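Local coordinates for protein serine racemase (Enterococcus faecalis, PDB 4ECL) that belongs to the alanine racemase family, with an N-terminal TIM-barrel domain and a C-terminal domain rich in beta strands, at residues Glu40-Gly45 / Val220-Tyr225; Ala64-Gly69 / Ile81-Tyr86. All coordinates share one frame; numbering follows the deposited sequence.

How the contacts relate
From the N terminus, the chain runs through strand 32-36 into the first half of contact 1, at helix 38-42. After strand 60-63 it reaches the first half of contact 2, which closes early: helix 66-74 leads back to strand 80-83, so 64-69 and 81-86 meet within a single beta-alpha-beta unit. The chain then passes round the rest of the barrel until strand 217-220, whose following loop meets 40-45 and closes contact 1 over 174 intervening residues. Contact 2 therefore falls wholly within the larger loop. The two contacts do not touch; their centres lie about 15 Å apart. Contact 1 ties together the segments that follow the paired parallel strands 32-36 and 217-220; contact 2 joins a helix to the strand after it.

Contact 1 (Glu40-Gly45 / Val220-Tyr225); sequences EAYGHG and VGVALY. With SO4 (sulfate ion), chain G.
Y225 reaches across to A41, Y42 and H44, and its atoms meet them in turn. Its CG lies anti to its own carbonyl carbon (chi1 -56°), which directs the ring toward 40-45. CB lies 3.5 Å from H44 NE2, and CG and CD1 lie under the imidazole in a slightly tilted face-to-face stack, with centroids of H44 and Y225 4.2 Å apart. On the rim nearer Y42, Y225 CE2 comes within 3.6 Å of Y42 CG; those two rings meet obliquely. CE1 and CZ lie against A41 O, which sits over a face of the ring, 3.6 Å from Y225 CZ. At the tip, Y225 OH touches A41 CB at 3.3 Å, while its hydrogen bond goes to V36 O. The rotation of the H44 ring is matched by two weak bonds from ND1, to A41 O and Y42 O, and a water joins NE2 to Y225 O.

Y42 carries the second half of the contact. Residues 40-42, at the end of helix 38-42, take left-handed helical backbone angles, with phi near +52°. The Y42 ring edge meets V222 CG1 at 3.8 Å from CE2, and its hydroxyl donates to sulfate O3 at 2.9 Å. V222 N gives the same oxygen a second bond (158° at the hydrogen), G221 N binds O2, and S204 OG adds a further bond. This placing is consistent with the cofactor-phosphate site of alanine racemases. The contact is buried: strand 32-36 and helix 46-55 flank it, N358 and L361 of helix 357-362 touch Y42, V222 and H44, and M314 of the second subunit packs on Y42.

Contact 2 (Ala64-Gly69 / Ile81-Tyr86); sequences ATIDEG and ILILGY
I83 and I66 cross obliquely, the strand residue lying beneath the first turn of the helix. The two branches of I83 divide the work. CG1 is anti to its own carbonyl carbon (chi1 -57°), and the methyl it carries, CD1, comes 3.8 Å from I66 CA and 4.0 Å from I66 CB. The other branch, CG2, is anti to the backbone N and lies against main chain, 3.7 Å from T65 C and equally near A64 O. I66 also packs on L95 of helix 92-97. Two residues back along the strand, I81 points toward the helix and sets CD1 3.9 Å from G69 O; with no side chain at G69, the backbone there comes near the sheet.

All this belongs to a beta-alpha-beta crossover of the TIM barrel, in which strand 60-63 leads into helix 66-74 and on to the parallel neighbour 80-83, and the helix packs on the outside of the sheet through I66 and G69. The entry to the helix is held by a capping box: E68 N donates to T65 OG1 in a nearly straight bond (166°), and E68 OE1 takes a weak bond from T65 N. A64 N approaches the same oxygen, E68 OE1, almost in line with its C-O bond, at 2.7 Å. E68 OE2 is bonded to A39 N and forms a salt bridge to R367 of the second subunit. Past the strand end, G85 N makes a weak, long hydrogen bond to A64 O (3.4 Å). A water accepts from I66 N and donates to Y86 O, bridging the first turn of the helix to the loop beyond 80-83.

Contact 1 (Glu40-Gly45 / Val220-Tyr225)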
# COMPACT_ATOMS: atom_id res chain seq x y z
N GLU A 40 -9.32 0.04 -5.63
CA GLU A 40 -9.01 -1.05 -6.54
C GLU A 40 -9.84 -2.29 -6.23
O GLU A 40 -9.30 -3.41 -6.23
CB GLU A 40 -7.52 -1.39 -6.48
CG GLU A 40 -6.67 -0.38 -7.20
CD GLU A 40 -6.96 -0.34 -8.69
OE1 GLU A 40 -7.35 -1.40 -9.24
OE2 GLU A 40 -6.82 0.74 -9.29
N ALA A 41 -11.12 -2.07 -5.96
CA ALA A 41 -12.05 -3.14 -5.57
C ALA A 41 -11.47 -3.94 -4.42
O ALA A 41 -11.26 -5.15 -4.53
CB ALA A 41 -12.37 -4.05 -6.75
N TYR A 42 -11.19 -3.23 -3.32
CA TYR A 42 -10.60 -3.83 -2.13
C TYR A 42 -9.36 -4.64 -2.50
O TYR A 42 -9.13 -5.73 -1.96
CB TYR A 42 -11.60 -4.72 -1.42
CG TYR A 42 -12.68 -3.99 -0.64
CD1 TYR A 42 -13.39 -2.94 -1.20
CD2 TYR A 42 -13.00 -4.39 0.65
CE1 TYR A 42 -14.39 -2.27 -0.48
CE2 TYR A 42 -14.01 -3.74 1.38
CZ TYR A 42 -14.70 -2.68 0.81
OH TYR A 42 -15.69 -2.05 1.54
N GLY A 43 -8.59 -4.11 -3.45
CA GLY A 43 -7.32 -4.69 -3.84
C GLY A 43 -7.41 -5.76 -4.92
O GLY A 43 -6.40 -6.23 -5.41
N HIS A 44 -8.63 -6.12 -5.30
CA HIS A 44 -8.85 -7.20 -6.25
C HIS A 44 -8.60 -6.78 -7.69
O HIS A 44 -8.57 -7.61 -8.60
CB HIS A 44 -10.29 -7.72 -6.12
CG HIS A 44 -10.54 -8.46 -4.85
ND1 HIS A 44 -10.52 -7.85 -3.62
CD2 HIS A 44 -10.80 -9.77 -4.61
CE1 HIS A 44 -10.75 -8.75 -2.68
NE2 HIS A 44 -10.93 -9.92 -3.25
N GLY A 45 -8.43 -5.48 -7.90
CA GLY A 45 -8.31 -4.96 -9.25
C GLY A 45 -9.64 -4.41 -9.73
O GLY A 45 -10.56 -5.15 -10.03
N VAL A 220 -22.51 -3.81 -0.91
CA VAL A 220 -21.72 -4.94 -0.45
C VAL A 220 -20.23 -4.78 -0.74
O VAL A 220 -19.81 -4.55 -1.88
CB VAL A 220 -22.28 -6.29 -0.97
CG1 VAL A 220 -23.69 -6.49 -0.42
CG2 VAL A 220 -22.33 -6.30 -2.47
N GLY A 221 -19.43 -4.87 0.31
CA GLY A 221 -17.98 -4.78 0.20
C GLY A 221 -17.35 -6.14 0.45
O GLY A 221 -17.30 -6.97 -0.45
N VAL A 222 -16.87 -6.37 1.67
CA VAL A 222 -16.13 -7.59 1.98
C VAL A 222 -16.88 -8.88 1.62
O VAL A 222 -16.26 -9.83 1.15
CB VAL A 222 -15.67 -7.66 3.45
CG1 VAL A 222 -14.63 -6.59 3.74
CG2 VAL A 222 -16.87 -7.54 4.42
N ALA A 223 -18.20 -8.91 1.83
CA ALA A 223 -18.97 -10.11 1.53
C ALA A 223 -18.87 -10.46 0.05
O ALA A 223 -18.79 -11.64 -0.31
CB ALA A 223 -20.45 -9.95 1.95
N LEU A 224 -18.88 -9.44 -0.80
CA LEU A 224 -18.79 -9.67 -2.23
C LEU A 224 -17.49 -10.40 -2.58
O LEU A 224 -17.43 -11.20 -3.52
CB LEU A 224 -18.86 -8.34 -2.96
CG LEU A 224 -18.77 -8.35 -4.48
CD1 LEU A 224 -20.02 -8.92 -5.07
CD2 LEU A 224 -18.50 -6.95 -5.03
N TYR A 225 -16.45 -10.14 -1.80
CA TYR A 225 -15.13 -10.71 -2.07
C TYR A 225 -14.90 -12.02 -1.31
O TYR A 225 -13.82 -12.62 -1.38
CB TYR A 225 -14.04 -9.67 -1.77
CG TYR A 225 -14.25 -8.39 -2.56
CD1 TYR A 225 -14.14 -8.39 -3.95
CD2 TYR A 225 -14.60 -7.21 -1.94
CE1 TYR A 225 -14.34 -7.24 -4.69
CE2 TYR A 225 -14.80 -6.04 -2.67
CZ TYR A 225 -14.67 -6.07 -4.04
OH TYR A 225 -14.89 -4.92 -4.78
S SO4 G . -18.30 -3.49 3.80
O1 SO4 G . -18.44 -2.05 3.56
O2 SO4 G . -19.37 -4.21 3.09
O3 SO4 G . -17.00 -3.91 3.31
O4 SO4 G . -18.38 -3.76 5.24
O HOH W 1 -11.11 -12.21 -1.79

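Contact 2 (Ala64-Gly69 / Ile81-Tyr86)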
# COMPACT_ATOMS: atom_id res chain seq x y z
N ALA A 64 -15.09 5.47 -3.89
CA ALA A 64 -14.79 6.48 -2.87
C ALA A 64 -14.64 7.88 -3.44
O ALA A 64 -14.93 8.86 -2.75
CB ALA A 64 -13.52 6.10 -2.10
N THR A 65 -14.16 7.98 -4.67
CA THR A 65 -13.78 9.27 -5.23
C THR A 65 -14.22 9.41 -6.67
O THR A 65 -14.44 8.41 -7.35
CB THR A 65 -12.25 9.48 -5.20
OG1 THR A 65 -11.65 8.67 -6.21
CG2 THR A 65 -11.66 9.12 -3.83
N ILE A 66 -14.33 10.65 -7.14
CA ILE A 66 -14.68 10.92 -8.53
C ILE A 66 -13.66 10.32 -9.51
O ILE A 66 -14.03 9.90 -10.61
CB ILE A 66 -14.84 12.43 -8.80
CG1 ILE A 66 -15.37 12.67 -10.22
CG2 ILE A 66 -13.50 13.17 -8.58
CD1 ILE A 66 -15.75 14.10 -10.50
N ASP A 67 -12.39 10.28 -9.12
CA ASP A 67 -11.36 9.72 -10.01
C ASP A 67 -11.53 8.21 -10.21
O ASP A 67 -11.27 7.69 -11.29
CB ASP A 67 -9.97 10.08 -9.51
CG ASP A 67 -9.77 11.58 -9.41
OD1 ASP A 67 -9.46 12.20 -10.44
OD2 ASP A 67 -9.98 12.13 -8.31
N GLU A 68 -11.96 7.52 -9.16
CA GLU A 68 -12.36 6.13 -9.32
C GLU A 68 -13.56 6.01 -10.25
O GLU A 68 -13.57 5.16 -11.13
CB GLU A 68 -12.67 5.51 -7.97
CG GLU A 68 -11.42 5.26 -7.16
CD GLU A 68 -11.73 4.73 -5.79
OE1 GLU A 68 -12.89 4.87 -5.36
OE2 GLU A 68 -10.82 4.17 -5.14
N GLY A 69 -14.55 6.87 -10.07
CA GLY A 69 -15.74 6.87 -10.91
C GLY A 69 -15.44 7.12 -12.38
O GLY A 69 -15.97 6.43 -13.26
N ILE A 81 -23.12 4.78 -10.92
CA ILE A 81 -21.99 4.79 -10.01
C ILE A 81 -22.22 5.87 -8.95
O ILE A 81 -22.57 7.00 -9.28
CB ILE A 81 -20.68 5.12 -10.77
CG1 ILE A 81 -20.46 4.13 -11.91
CG2 ILE A 81 -19.48 5.14 -9.81
CD1 ILE A 81 -19.43 4.59 -12.93
N LEU A 82 -22.04 5.51 -7.68
CA LEU A 82 -22.17 6.45 -6.58
C LEU A 82 -20.80 6.74 -5.98
O LEU A 82 -20.09 5.83 -5.57
CB LEU A 82 -23.06 5.85 -5.49
CG LEU A 82 -23.20 6.64 -4.19
CD1 LEU A 82 -23.80 8.02 -4.50
CD2 LEU A 82 -24.07 5.89 -3.18
N ILE A 83 -20.44 8.02 -5.93
CA ILE A 83 -19.24 8.46 -5.22
C ILE A 83 -19.60 8.71 -3.77
O ILE A 83 -20.38 9.63 -3.47
CB ILE A 83 -18.71 9.76 -5.82
CG1 ILE A 83 -18.44 9.55 -7.30
CG2 ILE A 83 -17.45 10.22 -5.08
CD1 ILE A 83 -18.42 10.83 -8.07
N LEU A 84 -19.04 7.90 -2.89
CA LEU A 84 -19.41 7.89 -1.47
C LEU A 84 -18.86 9.05 -0.66
O LEU A 84 -19.39 9.36 0.41
CB LEU A 84 -18.94 6.59 -0.83
CG LEU A 84 -19.55 5.32 -1.38
CD1 LEU A 84 -18.82 4.11 -0.83
CD2 LEU A 84 -21.03 5.30 -1.00
N GLY A 85 -17.79 9.67 -1.14
CA GLY A 85 -17.13 10.72 -0.39
C GLY A 85 -17.19 12.09 -1.05
O GLY A 85 -17.88 12.28 -2.06
N TYR A 86 -16.46 13.04 -0.49
CA TYR A 86 -16.46 14.41 -0.99
C TYR A 86 -15.99 14.47 -2.44
O TYR A 86 -15.07 13.76 -2.82
CB TYR A 86 -15.54 15.27 -0.11
CG TYR A 86 -15.16 16.62 -0.69
CD1 TYR A 86 -14.02 16.77 -1.47
CD2 TYR A 86 -15.92 17.75 -0.42
CE1 TYR A 86 -13.66 18.00 -1.98
CE2 TYR A 86 -15.57 19.00 -0.93
CZ TYR A 86 -14.43 19.11 -1.70
OH TYR A 86 -14.06 20.34 -2.21
O HOH W 2 -14.32 12.57 -5.19